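Local coordinates for protein geranylgeranyl pyrophosphate synthetase (Pyrococcus horikoshii, PDB 1WY0) that probably makes geranylgeranyl diphosphate by condensing isopentenyl diphosphate with allylic diphosphates, as an all-helical member of the polyprenyl synthetase family, at residues R261-I265 / E289-L294. Numbering follows the deposited sequence.
Sequences RFLKI and EAIDLL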
loop_
_atom_site.group_PDB
_atom_site.type_symbol
_atom_site.label_atom_id
_atom_site.label_comp_id
_atom_site.label_asym_id
_atom_site.label_seq_id
_atom_site.Cartn_x
_atom_site.Cartn_y
_atom_site.Cartn_z
ATOM N N ARG A 261 -23.751 -25.443 -20.554
ATOM C CA ARG A 261 -22.647 -26.314 -20.946
ATOM C C ARG A 261 -21.301 -25.591 -20.806
ATOM O O ARG A 261 -20.295 -26.131 -20.355
ATOM C CB ARG A 261 -22.888 -26.728 -22.398
ATOM C CG ARG A 261 -21.805 -27.657 -22.941
ATOM C CD ARG A 261 -21.468 -28.788 -21.967
ATOM N NE ARG A 261 -20.531 -29.731 -22.583
ATOM C CZ ARG A 261 -19.902 -30.596 -21.774
ATOM N NH1 ARG A 261 -20.147 -30.587 -20.475
ATOM N NH2 ARG A 261 -19.007 -31.443 -22.285
ATOM N N PHE A 262 -21.305 -24.320 -21.243
ATOM C CA PHE A 262 -20.106 -23.505 -21.113
ATOM C C PHE A 262 -19.636 -23.428 -19.656
ATOM O O PHE A 262 -18.452 -23.406 -19.345
ATOM C CB PHE A 262 -20.457 -22.107 -21.619
ATOM C CG PHE A 262 -19.238 -21.234 -21.573
ATOM C CD1 PHE A 262 -18.262 -21.371 -22.553
ATOM C CD2 PHE A 262 -19.132 -20.248 -20.609
ATOM C CE1 PHE A 262 -17.178 -20.506 -22.569
ATOM C CE2 PHE A 262 -18.042 -19.385 -20.631
ATOM C CZ PHE A 262 -17.064 -19.509 -21.609
ATOM N N LEU A 263 -20.626 -23.347 -18.745
ATOM C CA LEU A 263 -20.290 -23.203 -17.332
ATOM C C LEU A 263 -19.690 -24.481 -16.739
ATOM O O LEU A 263 -18.898 -24.456 -15.805
ATOM C CB LEU A 263 -21.553 -22.801 -16.571
ATOM C CG LEU A 263 -21.703 -21.282 -16.456
ATOM C CD1 LEU A 263 -22.857 -20.877 -15.538
ATOM C CD2 LEU A 263 -20.453 -20.602 -15.896
ATOM N N LYS A 264 -20.123 -25.633 -17.275
ATOM C CA LYS A 264 -19.509 -26.872 -16.829
ATOM C C LYS A 264 -18.005 -26.865 -17.124
ATOM O O LYS A 264 -17.171 -27.201 -16.292
ATOM C CB LYS A 264 -20.182 -28.037 -17.550
ATOM C CG LYS A 264 -21.444 -28.516 -16.828
ATOM C CD LYS A 264 -21.836 -29.936 -17.230
ATOM C CE LYS A 264 -23.018 -29.955 -18.205
ATOM N NZ LYS A 264 -22.964 -31.168 -19.013
ATOM N N ILE A 265 -17.677 -26.480 -18.374
ATOM C CA ILE A 265 -16.285 -26.543 -18.808
ATOM C C ILE A 265 -15.571 -25.191 -18.710
ATOM O O ILE A 265 -14.645 -24.893 -19.455
ATOM C CB ILE A 265 -16.258 -27.029 -20.258
ATOM C CG1 ILE A 265 -17.092 -26.095 -21.138
ATOM C CG2 ILE A 265 -16.870 -28.437 -20.351
ATOM C CD1 ILE A 265 -17.163 -26.573 -22.587
ATOM N N GLU A 289 -14.299 -26.827 -27.131
ATOM C CA GLU A 289 -15.756 -26.785 -27.126
ATOM C C GLU A 289 -16.231 -25.459 -26.535
ATOM O O GLU A 289 -17.289 -24.958 -26.906
ATOM C CB GLU A 289 -16.335 -27.948 -26.312
ATOM C CG GLU A 289 -17.814 -27.765 -25.976
ATOM C CD GLU A 289 -18.453 -28.971 -25.307
ATOM O OE1 GLU A 289 -17.728 -29.823 -24.742
ATOM O OE2 GLU A 289 -19.700 -29.053 -25.334
ATOM N N ALA A 290 -15.439 -24.897 -25.623
ATOM C CA ALA A 290 -15.769 -23.625 -24.974
ATOM C C ALA A 290 -15.501 -22.451 -25.910
ATOM O O ALA A 290 -16.271 -21.498 -25.963
ATOM C CB ALA A 290 -14.961 -23.466 -23.692
ATOM N N ILE A 291 -14.402 -22.519 -26.651
ATOM C CA ILE A 291 -14.088 -21.454 -27.585
ATOM C C ILE A 291 -15.099 -21.475 -28.731
ATOM O O ILE A 291 -15.468 -20.430 -29.268
ATOM C CB ILE A 291 -12.655 -21.602 -28.121
ATOM C CG1 ILE A 291 -11.675 -21.303 -26.984
ATOM C CG2 ILE A 291 -12.432 -20.685 -29.313
ATOM C CD1 ILE A 291 -10.210 -21.455 -27.339
ATOM N N ASP A 292 -15.565 -22.670 -29.085
ATOM C CA ASP A 292 -16.551 -22.801 -30.148
ATOM C C ASP A 292 -17.876 -22.169 -29.725
ATOM O O ASP A 292 -18.578 -21.560 -30.535
ATOM C CB ASP A 292 -16.773 -24.274 -30.497
ATOM C CG ASP A 292 -15.641 -24.851 -31.323
ATOM O OD1 ASP A 292 -14.915 -24.061 -31.971
ATOM O OD2 ASP A 292 -15.488 -26.092 -31.336
ATOM N N LEU A 293 -18.216 -22.329 -28.452
ATOM C CA LEU A 293 -19.445 -21.758 -27.924
ATOM C C LEU A 293 -19.379 -20.243 -28.011
ATOM O O LEU A 293 -20.374 -19.595 -28.295
ATOM C CB LEU A 293 -19.656 -22.191 -26.472
ATOM C CG LEU A 293 -20.338 -23.545 -26.320
ATOM C CD1 LEU A 293 -20.488 -23.899 -24.851
ATOM C CD2 LEU A 293 -21.697 -23.491 -26.995
ATOM N N LEU A 294 -18.194 -19.690 -27.780
ATOM C CA LEU A 294 -17.980 -18.250 -27.833
ATOM C C LEU A 294 -18.067 -17.692 -29.259
ATOM O O LEU A 294 -18.589 -16.595 -29.479
ATOM C CB LEU A 294 -16.606 -17.909 -27.246
ATOM C CG LEU A 294 -16.353 -18.252 -25.774
ATOM C CD1 LEU A 294 -14.933 -17.873 -25.409
ATOM C CD2 LEU A 294 -17.353 -17.515 -24.889
#
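Segments 261-265 and 289-294, on helices 256-264 and 283-296, come nearest at Phe262 and Ala290, their CA atoms 5.8 Å apart, and the alanine suits that point because its lone methyl leaves room for the ring. This is helix-helix packing in the all-alpha polyprenyl synthetase fold; the contact's centre lies about 27 Å from the centre of the chain.

Phe262 turns its CG anti to the backbone N (chi1 -177°), which carries the ring to the second helix. There CE1 lies 3.9 Å from Ala290 CB, while Ala290 O, already the acceptor for Leu294 N, sits at the ring edge. Leu294 CD2 comes obliquely to CE1 at 3.8 Å, the methyls of the branched leucine end suiting a contact with the apolar ring. Leu293 CD1 also lies near the ring plane at its edge, but makes its closest approach to Phe262 CB, 3.7 Å. Phe266 stacks on the Phe262 ring, Phe250 and Phe251 of helix 245-253 meet it at steeper angles, and Ile238 packs on Ala290 and Leu294, making the interior aromatic and aliphatic.

The more exposed margin is ionic, where long arginine and glutamate chains can span the gap and present opposite charges. Arg261, bent at chi2 (46°), reaches the extended Glu289 and crosses it at about a right angle. Its NE gives a hydrogen bond of 3.0 Å to Glu289 OE2, entering from above the carboxylate plane, and NH2 adds a weak one to OE1. A leucine in place of Arg261 would probably leave the Glu289 carboxylate without its charged mate and freer to turn. Ile265, the first residue past the helix, is branched and so touches both partners: its CG2 lies over one face of the guanidinium, offset toward the rim, and its other branch ends with CD1 3.7 Å from Glu289 CG.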